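Local coordinates for phosphatidylinositol transfer protein SFH5 (Saccharomyces cerevisiae, PDB 6W32) that binds heme b and transfers phosphatidylinositol between membranes, helping to regulate PtdIns(4,5)P2 homeostasis at the plasma membrane, at residues 145-151 with 194-200; 99-105 with 155-160; 219-225 with 247-253. All blocks are in the same frame, centred on the assembly; numbering follows the deposited sequence.

Interaction 1. Residues 145-151 with 194-200. With HEM (protoporphyrin IX containing Fe), chain D.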
# COMPACT_ATOMS: atom_id res chain seq x y z
N LYS A 145 -15.81 -18.05 -5.20
CA LYS A 145 -14.51 -18.27 -5.82
C LYS A 145 -14.56 -18.10 -7.33
O LYS A 145 -13.84 -18.81 -8.05
CB LYS A 145 -13.97 -19.65 -5.44
CG LYS A 145 -14.11 -19.96 -3.96
CD LYS A 145 -12.84 -20.59 -3.37
CE LYS A 145 -13.06 -20.90 -1.91
NZ LYS A 145 -11.86 -20.63 -1.06
N GLU A 146 -15.39 -17.19 -7.82
CA GLU A 146 -15.31 -16.70 -9.20
C GLU A 146 -14.60 -15.36 -9.31
O GLU A 146 -14.02 -15.06 -10.36
CB GLU A 146 -16.72 -16.59 -9.81
CG GLU A 146 -17.59 -15.48 -9.22
CD GLU A 146 -18.44 -15.94 -8.03
OE1 GLU A 146 -18.38 -17.14 -7.65
OE2 GLU A 146 -19.18 -15.08 -7.48
N LEU A 147 -14.62 -14.56 -8.24
CA LEU A 147 -13.81 -13.35 -8.18
C LEU A 147 -12.33 -13.63 -8.40
O LEU A 147 -11.58 -12.72 -8.73
CB LEU A 147 -13.98 -12.66 -6.82
CG LEU A 147 -15.43 -12.37 -6.45
CD1 LEU A 147 -15.66 -12.60 -4.97
CD2 LEU A 147 -15.79 -10.94 -6.85
N PHE A 148 -11.91 -14.87 -8.21
CA PHE A 148 -10.50 -15.22 -8.30
C PHE A 148 -10.12 -15.78 -9.67
O PHE A 148 -8.92 -15.88 -9.96
CB PHE A 148 -10.15 -16.21 -7.18
CG PHE A 148 -10.43 -15.67 -5.80
CD1 PHE A 148 -11.43 -16.21 -5.01
CD2 PHE A 148 -9.69 -14.61 -5.30
CE1 PHE A 148 -11.70 -15.71 -3.73
CE2 PHE A 148 -9.94 -14.09 -4.05
CZ PHE A 148 -10.95 -14.64 -3.25
N GLN A 149 -11.09 -16.12 -10.52
CA GLN A 149 -10.74 -16.60 -11.85
C GLN A 149 -10.26 -15.47 -12.74
O GLN A 149 -9.34 -15.67 -13.54
CB GLN A 149 -11.94 -17.28 -12.51
CG GLN A 149 -12.41 -18.58 -11.90
CD GLN A 149 -13.85 -18.89 -12.31
OE1 GLN A 149 -14.46 -18.16 -13.10
NE2 GLN A 149 -14.40 -19.98 -11.78
N ASN A 150 -10.87 -14.29 -12.65
CA ASN A 150 -10.35 -13.15 -13.41
C ASN A 150 -9.36 -12.47 -12.49
O ASN A 150 -9.69 -11.59 -11.69
CB ASN A 150 -11.46 -12.22 -13.89
CG ASN A 150 -10.96 -11.15 -14.90
OD1 ASN A 150 -9.78 -11.14 -15.31
ND2 ASN A 150 -11.86 -10.24 -15.29
N VAL A 151 -8.11 -12.91 -12.60
CA VAL A 151 -7.05 -12.44 -11.72
C VAL A 151 -6.80 -10.96 -11.94
O VAL A 151 -6.74 -10.19 -10.98
CB VAL A 151 -5.78 -13.26 -11.96
CG1 VAL A 151 -4.59 -12.62 -11.29
CG2 VAL A 151 -6.00 -14.68 -11.48
N ASP A 194 -7.78 -23.42 -3.05
CA ASP A 194 -7.40 -23.79 -4.41
C ASP A 194 -6.46 -22.76 -5.04
O ASP A 194 -6.40 -21.59 -4.65
CB ASP A 194 -8.64 -23.89 -5.27
CG ASP A 194 -9.54 -22.68 -5.09
OD1 ASP A 194 -9.19 -21.59 -5.60
OD2 ASP A 194 -10.57 -22.80 -4.39
N SER A 195 -5.77 -23.20 -6.11
CA SER A 195 -4.78 -22.40 -6.81
C SER A 195 -5.33 -21.12 -7.43
O SER A 195 -4.54 -20.32 -7.93
CB SER A 195 -4.11 -23.22 -7.90
OG SER A 195 -5.06 -23.62 -8.86
N ASP A 196 -6.64 -20.88 -7.42
CA ASP A 196 -7.12 -19.56 -7.81
C ASP A 196 -6.67 -18.53 -6.80
O ASP A 196 -6.07 -17.51 -7.15
CB ASP A 196 -8.64 -19.54 -7.96
CG ASP A 196 -9.10 -19.73 -9.42
OD1 ASP A 196 -8.24 -19.89 -10.33
OD2 ASP A 196 -10.34 -19.73 -9.64
N ILE A 197 -6.93 -18.82 -5.52
CA ILE A 197 -6.53 -17.93 -4.43
C ILE A 197 -5.02 -17.79 -4.40
O ILE A 197 -4.49 -16.67 -4.25
CB ILE A 197 -7.10 -18.44 -3.10
CG1 ILE A 197 -8.61 -18.22 -3.06
CG2 ILE A 197 -6.45 -17.73 -1.91
CD1 ILE A 197 -9.30 -19.08 -2.06
N LYS A 198 -4.31 -18.90 -4.56
CA LYS A 198 -2.85 -18.82 -4.54
C LYS A 198 -2.36 -17.81 -5.56
O LYS A 198 -1.44 -17.04 -5.30
CB LYS A 198 -2.24 -20.20 -4.78
CG LYS A 198 -2.60 -21.21 -3.66
CD LYS A 198 -1.55 -22.29 -3.37
CE LYS A 198 -1.98 -23.20 -2.22
NZ LYS A 198 -1.17 -24.48 -2.16
N ASN A 199 -3.06 -17.74 -6.71
CA ASN A 199 -2.61 -16.96 -7.85
C ASN A 199 -2.85 -15.47 -7.65
O ASN A 199 -1.98 -14.65 -7.99
CB ASN A 199 -3.32 -17.48 -9.10
CG ASN A 199 -2.63 -17.04 -10.37
OD1 ASN A 199 -3.14 -16.22 -11.14
ND2 ASN A 199 -1.43 -17.57 -10.59
N CYS A 200 -4.00 -15.09 -7.09
CA CYS A 200 -4.19 -13.68 -6.76
C CYS A 200 -3.22 -13.20 -5.68
O CYS A 200 -2.57 -12.16 -5.85
CB CYS A 200 -5.63 -13.42 -6.33
SG CYS A 200 -6.90 -13.87 -7.53
CHA HEM D . -1.61 -12.35 1.28
CHB HEM D . -6.01 -13.60 -0.16
CHC HEM D . -6.12 -17.02 3.26
CHD HEM D . -1.87 -15.42 5.02
C1A HEM D . -2.80 -12.40 0.61
C2A HEM D . -3.10 -11.59 -0.53
C3A HEM D . -4.32 -11.94 -0.98
C4A HEM D . -4.81 -12.98 -0.08
CMA HEM D . -5.17 -11.40 -2.16
CAA HEM D . -2.04 -10.61 -1.05
CBA HEM D . -2.23 -9.13 -0.82
CGA HEM D . -3.37 -8.71 0.04
O1A HEM D . -4.50 -8.84 -0.53
O2A HEM D . -3.07 -7.66 0.69
C1B HEM D . -6.40 -14.67 0.60
C2B HEM D . -7.62 -15.40 0.41
C3B HEM D . -7.67 -16.35 1.35
C4B HEM D . -6.46 -16.25 2.16
CMB HEM D . -8.65 -15.07 -0.69
CAB HEM D . -8.81 -17.37 1.56
CBB HEM D . -8.57 -18.67 1.64
C1C HEM D . -5.00 -16.91 4.07
C2C HEM D . -4.63 -17.73 5.25
C3C HEM D . -3.45 -17.27 5.73
C4C HEM D . -3.03 -16.16 4.88
CMC HEM D . -5.46 -18.89 5.86
CAC HEM D . -2.68 -17.81 6.96
CBC HEM D . -2.10 -16.97 7.86
C1D HEM D . -1.36 -14.48 4.16
C2D HEM D . -0.07 -13.86 4.23
C3D HEM D . -0.01 -12.92 3.02
C4D HEM D . -1.27 -13.07 2.37
CMD HEM D . 1.05 -14.05 5.26
CAD HEM D . 1.07 -11.94 2.55
CBD HEM D . 0.55 -10.53 2.84
CGD HEM D . 1.63 -9.54 2.50
O1D HEM D . 1.35 -8.30 2.52
O2D HEM D . 2.69 -10.01 1.95
NA HEM D . -3.85 -13.25 0.85
NB HEM D . -5.72 -15.21 1.67
NC HEM D . -4.00 -16.02 3.91
ND HEM D . -2.04 -14.00 3.03
FE HEM D . -3.95 -14.55 2.43
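A loop can pack on a helix largely through side-chain fit; no hydrogen bond joins residues 145-151 to 194-200. Phe148, in the m rotamer, lays one face of its ring on Ile197, whose CG1 makes a CH-pi contact 4.0 Å from the ring centroid. Cys200, also m, meets the same ring at its edge, with SG 3.6 Å from Phe148 CD2, a sulfur-aromatic contact. Ile197 (m, t) leaves the helix sideways, yet its end reaches the loop, and CD1 lies 3.2 Å from Lys145 NZ. Phe148 and Ile197 place both segments in the wall of the CRAL-TRIO domain's heme pocket: Phe148 CZ lies 3.5 Å from HEM CMB and Ile197 CG2 3.5 Å from HEM C2B. Val151, in t, places CG2 3.3 Å from Asn199 OD1 and 4.1 Å from Cys200 SG. On the outer side, Asp196, with chi1 between wells at -97°, sets OD2 3.3 Å from Gln149 CG. The amine of Lys145 stays 4.2 Å from Asp194 OD2, too far for a salt bridge, and bonds instead to the backbone oxygen of Arg192. Asp194 is the N-cap, its OD1 accepting a weak bond from Asp196 N. The contact thus joins the start of helix 195-211 to the loop between strand 132-136 and helix 151-166, while Leu147 turns aside to touch Leu114 of helix 112-115.

Interaction 2. Residues 99-105 with 155-160; sequences FNPLSCA and VRYRIG. With HEM (protoporphyrin IX containing Fe), chain D.
This is a perpendicular helix-to-helix contact in which the short helix 101-106, with the two residues leading into it, packs across the middle of helix 151-166. The local axes of 101-105 and 155-160 approach to 7.7 Å and cross at -90°. Phe99 has polyproline-II-like angles (-54/160), Asn100 has -123/87, and helical angles follow from Pro101 onward. Asn100 is the N-cap: its OD1 accepts a weak bond from Ser103 N at 3.4 Å, and its ND2 is hydrogen-bonded to Gln298. Nearest CA pairs are Pro101-Ile159 at 6.4 Å and Ala105-Gly160 at only 3.8 Å. Such closeness depends on Gly160, since a CB there would clash with Cys104 O, which sits 3.8 Å from Gly160 CA; Ala105 CB is 3.4 Å from Gly160 O. Perpendicular and close at Gly160, this crossing onto a CRAL-TRIO domain helix is joined by an Arg-Phe cation-pi stack. The Arg156 guanidinium (chi1 m, chi2 t, chi3 p) lies flat on Phe99 (chi1 t), centres 4.2 Å apart and planes at 15°. Cys104, in m, brings SG to 3.2 Å from Arg156 NE, over a face of the guanidinium, whose charge is met by a salt bridge to Glu108. Phe99 CZ lies 4.2 Å from Ile159 CG1, and Pro101 CB 4.1 Å from Ile159 CG2. Arg158 points away from helix 101-106 (chi1 t, chi2 91°, chi3 t) and binds a heme propionate: Arg158 NE donates to HEM O2A at 3.0 Å and weakly to HEM O1A at 3.1 Å, and Arg158 NH2 to HEM O2A at 3.2 Å.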
# COMPACT_ATOMS: atom_id res chain seq x y z
N PHE A 99 0.87 0.04 -16.11
CA PHE A 99 -0.25 -0.13 -15.18
C PHE A 99 -0.77 1.28 -14.90
O PHE A 99 -0.01 2.24 -15.06
CB PHE A 99 0.27 -0.81 -13.91
CG PHE A 99 -0.75 -1.61 -13.19
CD1 PHE A 99 -0.72 -2.99 -13.24
CD2 PHE A 99 -1.72 -0.98 -12.42
CE1 PHE A 99 -1.65 -3.74 -12.58
CE2 PHE A 99 -2.66 -1.71 -11.76
CZ PHE A 99 -2.62 -3.10 -11.83
N ASN A 100 -1.99 1.48 -14.43
CA ASN A 100 -2.33 2.82 -13.93
C ASN A 100 -2.81 2.76 -12.49
O ASN A 100 -4.03 2.68 -12.24
CB ASN A 100 -3.36 3.48 -14.84
CG ASN A 100 -3.33 4.98 -14.77
OD1 ASN A 100 -2.95 5.56 -13.74
ND2 ASN A 100 -3.74 5.63 -15.85
N PRO A 101 -1.92 2.79 -11.50
CA PRO A 101 -2.41 2.64 -10.11
C PRO A 101 -3.36 3.75 -9.70
O PRO A 101 -4.40 3.46 -9.09
CB PRO A 101 -1.14 2.64 -9.24
CG PRO A 101 0.02 2.87 -10.20
CD PRO A 101 -0.53 3.28 -11.55
N LEU A 102 -3.07 5.00 -10.05
CA LEU A 102 -3.99 6.08 -9.69
C LEU A 102 -5.38 5.80 -10.23
O LEU A 102 -6.38 6.05 -9.56
CB LEU A 102 -3.50 7.42 -10.24
CG LEU A 102 -2.46 8.18 -9.44
CD1 LEU A 102 -2.46 9.65 -9.86
CD2 LEU A 102 -2.73 8.01 -7.96
N SER A 103 -5.45 5.25 -11.45
CA SER A 103 -6.74 5.06 -12.11
C SER A 103 -7.51 3.89 -11.51
O SER A 103 -8.73 3.97 -11.37
CB SER A 103 -6.55 4.86 -13.62
OG SER A 103 -7.56 4.01 -14.14
N CYS A 104 -6.81 2.82 -11.12
CA CYS A 104 -7.43 1.74 -10.34
C CYS A 104 -8.22 2.24 -9.12
O CYS A 104 -9.27 1.67 -8.79
CB CYS A 104 -6.36 0.78 -9.86
SG CYS A 104 -5.76 -0.30 -11.13
N ALA A 105 -7.75 3.28 -8.44
CA ALA A 105 -8.47 3.76 -7.26
C ALA A 105 -9.60 4.72 -7.60
O ALA A 105 -10.69 4.60 -7.02
CB ALA A 105 -7.51 4.45 -6.28
N VAL A 155 -6.60 -7.91 -9.03
CA VAL A 155 -5.40 -7.12 -8.76
C VAL A 155 -5.64 -5.65 -9.01
O VAL A 155 -5.07 -4.79 -8.34
CB VAL A 155 -4.22 -7.63 -9.60
CG1 VAL A 155 -3.03 -6.71 -9.42
CG2 VAL A 155 -3.84 -9.01 -9.19
N ARG A 156 -6.48 -5.33 -9.98
CA ARG A 156 -6.74 -3.91 -10.19
C ARG A 156 -7.62 -3.35 -9.08
O ARG A 156 -7.38 -2.23 -8.60
CB ARG A 156 -7.36 -3.68 -11.56
CG ARG A 156 -6.41 -3.83 -12.70
CD ARG A 156 -6.92 -3.00 -13.92
NE ARG A 156 -6.43 -1.62 -13.93
CZ ARG A 156 -5.24 -1.31 -14.41
NH1 ARG A 156 -4.81 -0.04 -14.39
NH2 ARG A 156 -4.46 -2.29 -14.89
N TYR A 157 -8.58 -4.14 -8.60
CA TYR A 157 -9.37 -3.74 -7.44
C TYR A 157 -8.46 -3.40 -6.26
O TYR A 157 -8.52 -2.29 -5.72
CB TYR A 157 -10.35 -4.85 -7.05
CG TYR A 157 -10.80 -4.67 -5.65
CD1 TYR A 157 -11.63 -3.62 -5.30
CD2 TYR A 157 -10.35 -5.52 -4.65
CE1 TYR A 157 -12.02 -3.43 -3.98
CE2 TYR A 157 -10.73 -5.33 -3.32
CZ TYR A 157 -11.56 -4.29 -3.00
OH TYR A 157 -11.94 -4.12 -1.70
N ARG A 158 -7.60 -4.37 -5.86
CA ARG A 158 -6.79 -4.26 -4.65
C ARG A 158 -5.73 -3.16 -4.73
O ARG A 158 -5.53 -2.41 -3.77
CB ARG A 158 -6.10 -5.59 -4.35
CG ARG A 158 -5.23 -5.50 -3.09
CD ARG A 158 -5.94 -5.88 -1.76
NE ARG A 158 -4.99 -5.79 -0.66
CZ ARG A 158 -4.71 -4.65 -0.04
NH1 ARG A 158 -5.37 -3.56 -0.41
NH2 ARG A 158 -3.81 -4.59 0.92
N ILE A 159 -5.00 -3.07 -5.84
CA ILE A 159 -4.14 -1.90 -5.98
C ILE A 159 -4.95 -0.64 -5.78
O ILE A 159 -4.43 0.38 -5.32
CB ILE A 159 -3.43 -1.89 -7.35
CG1 ILE A 159 -2.76 -3.24 -7.61
CG2 ILE A 159 -2.38 -0.83 -7.35
CD1 ILE A 159 -1.81 -3.71 -6.52
N GLY A 160 -6.23 -0.66 -6.13
CA GLY A 160 -7.05 0.51 -5.92
C GLY A 160 -7.19 0.82 -4.44
O GLY A 160 -7.12 1.98 -4.02
CHA HEM D . -1.61 -12.35 1.28
CHB HEM D . -6.01 -13.60 -0.16
CHC HEM D . -6.12 -17.02 3.26
CHD HEM D . -1.87 -15.42 5.02
C1A HEM D . -2.80 -12.40 0.61
C2A HEM D . -3.10 -11.59 -0.53
C3A HEM D . -4.32 -11.94 -0.98
C4A HEM D . -4.81 -12.98 -0.08
CMA HEM D . -5.17 -11.40 -2.16
CAA HEM D . -2.04 -10.61 -1.05
CBA HEM D . -2.23 -9.13 -0.82
CGA HEM D . -3.37 -8.71 0.04
O1A HEM D . -4.50 -8.84 -0.53
O2A HEM D . -3.07 -7.66 0.69
C1B HEM D . -6.40 -14.67 0.60
C2B HEM D . -7.62 -15.40 0.41
C3B HEM D . -7.67 -16.35 1.35
C4B HEM D . -6.46 -16.25 2.16
CMB HEM D . -8.65 -15.07 -0.69
CAB HEM D . -8.81 -17.37 1.56
CBB HEM D . -8.57 -18.67 1.64
C1C HEM D . -5.00 -16.91 4.07
C2C HEM D . -4.63 -17.73 5.25
C3C HEM D . -3.45 -17.27 5.73
C4C HEM D . -3.03 -16.16 4.88
CMC HEM D . -5.46 -18.89 5.86
CAC HEM D . -2.68 -17.81 6.96
CBC HEM D . -2.10 -16.97 7.86
C1D HEM D . -1.36 -14.48 4.16
C2D HEM D . -0.07 -13.86 4.23
C3D HEM D . -0.01 -12.92 3.02
C4D HEM D . -1.27 -13.07 2.37
CMD HEM D . 1.05 -14.05 5.26
CAD HEM D . 1.07 -11.94 2.55
CBD HEM D . 0.55 -10.53 2.84
CGD HEM D . 1.63 -9.54 2.50
O1D HEM D . 1.35 -8.30 2.52
O2D HEM D . 2.69 -10.01 1.95
NA HEM D . -3.85 -13.25 0.85
NB HEM D . -5.72 -15.21 1.67
NC HEM D . -4.00 -16.02 3.91
ND HEM D . -2.04 -14.00 3.03
FE HEM D . -3.95 -14.55 2.43

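Interaction 3. Residues 219-225 with 247-253; sequences KYFVNVP and FVVLTDG. With HEM (protoporphyrin IX containing Fe), chain D.
Lys219 NZ binds both heme propionates, 2.7 Å from HEM O1D and 3.0 Å from HEM O2A, on an extended side chain with all four chi angles t. Its strand, 219-222, runs parallel to 247-250 (axes 4.6 Å apart, 19°), pairing Lys219 with Phe247, Tyr220 with Val248, Phe221 with Val249 and Val222 with Leu250. Hydrogen bonds alternate between the parallel strands: Val248 N to Lys219 O 3.0 Å, Phe221 N to Val248 O 2.9 Å, Leu250 N to Phe221 O 2.8 Å, and a weak Asn223 N to Leu250 O 2.7 Å. Past the strands, Asn223 takes left-handed angles (66/47); its OD1 accepts from Gly253 N at 2.8 Å, and Thr251 OG1 donates to Val224 O at 2.9 Å. Strand 247-250 is an edge strand of the mixed CRAL-TRIO sheet, reached from 216-222 through helices 229-236 and 241-244, a beta-alpha-beta crossover. Lys219, Phe221, Phe247 and Val249 share one face. Phe221 (m) points its ring edge at the face of Phe247 (m), centroids 5.1 Å apart and planes at 72°, and Phe221 CE1 reaches HEM C2D at 3.2 Å. On the other face, Tyr220 CD2 packs 3.7 Å from Val248 CB and Val222 CG1 4.0 Å from Leu250 CB.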
# COMPACT_ATOMS: atom_id res chain seq x y z
N LYS A 219 1.21 -5.61 9.64
CA LYS A 219 0.09 -6.29 9.00
C LYS A 219 -0.42 -7.41 9.92
O LYS A 219 0.37 -8.23 10.42
CB LYS A 219 0.51 -6.82 7.64
CG LYS A 219 -0.61 -7.41 6.81
CD LYS A 219 -0.32 -7.26 5.32
CE LYS A 219 -1.54 -7.48 4.45
NZ LYS A 219 -1.16 -7.46 2.99
N TYR A 220 -1.74 -7.41 10.19
CA TYR A 220 -2.35 -8.36 11.11
C TYR A 220 -3.27 -9.28 10.32
O TYR A 220 -4.03 -8.83 9.47
CB TYR A 220 -3.15 -7.66 12.23
CG TYR A 220 -2.31 -6.71 13.02
CD1 TYR A 220 -2.24 -5.37 12.65
CD2 TYR A 220 -1.53 -7.14 14.09
CE1 TYR A 220 -1.43 -4.49 13.33
CE2 TYR A 220 -0.72 -6.25 14.80
CZ TYR A 220 -0.69 -4.92 14.39
OH TYR A 220 0.08 -3.99 15.02
N PHE A 221 -3.21 -10.57 10.64
CA PHE A 221 -3.98 -11.60 9.97
C PHE A 221 -4.84 -12.23 11.04
O PHE A 221 -4.34 -13.07 11.79
CB PHE A 221 -3.06 -12.64 9.33
CG PHE A 221 -2.12 -12.07 8.33
CD1 PHE A 221 -2.40 -12.14 6.98
CD2 PHE A 221 -0.94 -11.46 8.74
CE1 PHE A 221 -1.52 -11.63 6.03
CE2 PHE A 221 -0.06 -10.94 7.80
CZ PHE A 221 -0.35 -11.03 6.43
N VAL A 222 -6.11 -11.85 11.14
CA VAL A 222 -6.90 -12.22 12.31
C VAL A 222 -7.98 -13.24 11.94
O VAL A 222 -8.41 -13.36 10.80
CB VAL A 222 -7.52 -10.98 12.99
CG1 VAL A 222 -6.47 -9.88 13.07
CG2 VAL A 222 -8.74 -10.52 12.25
N ASN A 223 -8.39 -14.00 12.95
CA ASN A 223 -9.43 -15.01 12.84
C ASN A 223 -9.01 -16.16 11.94
O ASN A 223 -9.78 -16.65 11.13
CB ASN A 223 -10.74 -14.38 12.40
CG ASN A 223 -11.36 -13.62 13.52
OD1 ASN A 223 -11.33 -14.08 14.66
ND2 ASN A 223 -11.88 -12.44 13.24
N VAL A 224 -7.79 -16.63 12.18
CA VAL A 224 -7.07 -17.66 11.43
C VAL A 224 -6.90 -18.88 12.35
O VAL A 224 -6.05 -18.85 13.25
CB VAL A 224 -5.70 -17.16 10.96
CG1 VAL A 224 -5.08 -18.08 9.92
CG2 VAL A 224 -5.78 -15.74 10.47
N PRO A 225 -7.63 -19.95 12.14
CA PRO A 225 -7.33 -21.21 12.85
C PRO A 225 -5.87 -21.68 12.73
O PRO A 225 -5.19 -21.29 11.78
CB PRO A 225 -8.28 -22.21 12.18
CG PRO A 225 -9.43 -21.37 11.70
CD PRO A 225 -8.85 -20.03 11.32
N PHE A 247 4.71 -9.06 10.19
CA PHE A 247 3.53 -9.92 10.18
C PHE A 247 3.17 -10.45 11.57
O PHE A 247 4.03 -10.96 12.28
CB PHE A 247 3.78 -11.10 9.23
CG PHE A 247 3.73 -10.73 7.80
CD1 PHE A 247 3.48 -9.41 7.41
CD2 PHE A 247 3.89 -11.70 6.81
CE1 PHE A 247 3.42 -9.07 6.08
CE2 PHE A 247 3.83 -11.35 5.49
CZ PHE A 247 3.60 -10.03 5.13
N VAL A 248 1.88 -10.40 11.91
CA VAL A 248 1.32 -10.94 13.15
C VAL A 248 0.03 -11.70 12.85
O VAL A 248 -0.88 -11.14 12.22
CB VAL A 248 0.98 -9.83 14.16
CG1 VAL A 248 0.35 -10.45 15.32
CG2 VAL A 248 2.21 -9.08 14.56
N VAL A 249 -0.09 -12.92 13.36
CA VAL A 249 -1.21 -13.81 13.09
C VAL A 249 -2.00 -14.00 14.38
O VAL A 249 -1.43 -14.38 15.41
CB VAL A 249 -0.71 -15.17 12.56
CG1 VAL A 249 -1.85 -16.05 12.16
CG2 VAL A 249 0.26 -14.96 11.43
N LEU A 250 -3.31 -13.77 14.32
CA LEU A 250 -4.17 -13.77 15.50
C LEU A 250 -5.27 -14.78 15.27
O LEU A 250 -6.17 -14.54 14.46
CB LEU A 250 -4.78 -12.39 15.74
CG LEU A 250 -3.83 -11.29 16.20
CD1 LEU A 250 -4.61 -10.07 16.69
CD2 LEU A 250 -2.89 -11.82 17.28
N THR A 251 -5.26 -15.89 16.02
CA THR A 251 -6.38 -16.82 15.90
C THR A 251 -7.70 -16.22 16.39
O THR A 251 -8.75 -16.50 15.79
CB THR A 251 -6.07 -18.10 16.63
OG1 THR A 251 -5.01 -18.79 15.97
CG2 THR A 251 -7.26 -18.98 16.63
N ASP A 252 -7.66 -15.34 17.41
CA ASP A 252 -8.85 -14.71 18.00
C ASP A 252 -8.93 -13.23 17.60
O ASP A 252 -8.20 -12.39 18.14
CB ASP A 252 -8.78 -14.85 19.52
CG ASP A 252 -10.05 -14.36 20.24
OD1 ASP A 252 -10.84 -13.56 19.67
OD2 ASP A 252 -10.23 -14.78 21.42
N GLY A 253 -9.84 -12.89 16.69
CA GLY A 253 -9.91 -11.52 16.18
C GLY A 253 -10.23 -10.46 17.22
O GLY A 253 -9.93 -9.28 17.00
CHA HEM D . -1.61 -12.35 1.28
CHB HEM D . -6.01 -13.60 -0.16
CHC HEM D . -6.12 -17.02 3.26
CHD HEM D . -1.87 -15.42 5.02
C1A HEM D . -2.80 -12.40 0.61
C2A HEM D . -3.10 -11.59 -0.53
C3A HEM D . -4.32 -11.94 -0.98
C4A HEM D . -4.81 -12.98 -0.08
CMA HEM D . -5.17 -11.40 -2.16
CAA HEM D . -2.04 -10.61 -1.05
CBA HEM D . -2.23 -9.13 -0.82
CGA HEM D . -3.37 -8.71 0.04
O1A HEM D . -4.50 -8.84 -0.53
O2A HEM D . -3.07 -7.66 0.69
C1B HEM D . -6.40 -14.67 0.60
C2B HEM D . -7.62 -15.40 0.41
C3B HEM D . -7.67 -16.35 1.35
C4B HEM D . -6.46 -16.25 2.16
CMB HEM D . -8.65 -15.07 -0.69
CAB HEM D . -8.81 -17.37 1.56
CBB HEM D . -8.57 -18.67 1.64
C1C HEM D . -5.00 -16.91 4.07
C2C HEM D . -4.63 -17.73 5.25
C3C HEM D . -3.45 -17.27 5.73
C4C HEM D . -3.03 -16.16 4.88
CMC HEM D . -5.46 -18.89 5.86
CAC HEM D . -2.68 -17.81 6.96
CBC HEM D . -2.10 -16.97 7.86
C1D HEM D . -1.36 -14.48 4.16
C2D HEM D . -0.07 -13.86 4.23
C3D HEM D . -0.01 -12.92 3.02
C4D HEM D . -1.27 -13.07 2.37
CMD HEM D . 1.05 -14.05 5.26
CAD HEM D . 1.07 -11.94 2.55
CBD HEM D . 0.55 -10.53 2.84
CGD HEM D . 1.63 -9.54 2.50
O1D HEM D . 1.35 -8.30 2.52
O2D HEM D . 2.69 -10.01 1.95
NA HEM D . -3.85 -13.25 0.85
NB HEM D . -5.72 -15.21 1.67
NC HEM D . -4.00 -16.02 3.91
ND HEM D . -2.04 -14.00 3.03
FE HEM D . -3.95 -14.55 2.43

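The three contacts show how a single cofactor can be enclosed by elements scattered along a chain. Interactions 1 and 2 interlock in sequence: 99-105 comes first, then 145-151, 155-160 and 194-200, so that helix 151-166 begins in one and continues through the other, their centres about 17 Å apart. Interaction 3 follows in series, its centre about 22 Å from interaction 1 and about 26 Å from interaction 2. Apart from the sequence junction between interactions 1 and 2, none touches another, yet all meet the heme in the CRAL-TRIO domain pocket. Interaction 1 borders a porphyrin methyl and its pyrrole ring; interactions 2 and 3 supply Arg158 and Lys219, which converge on one propionate.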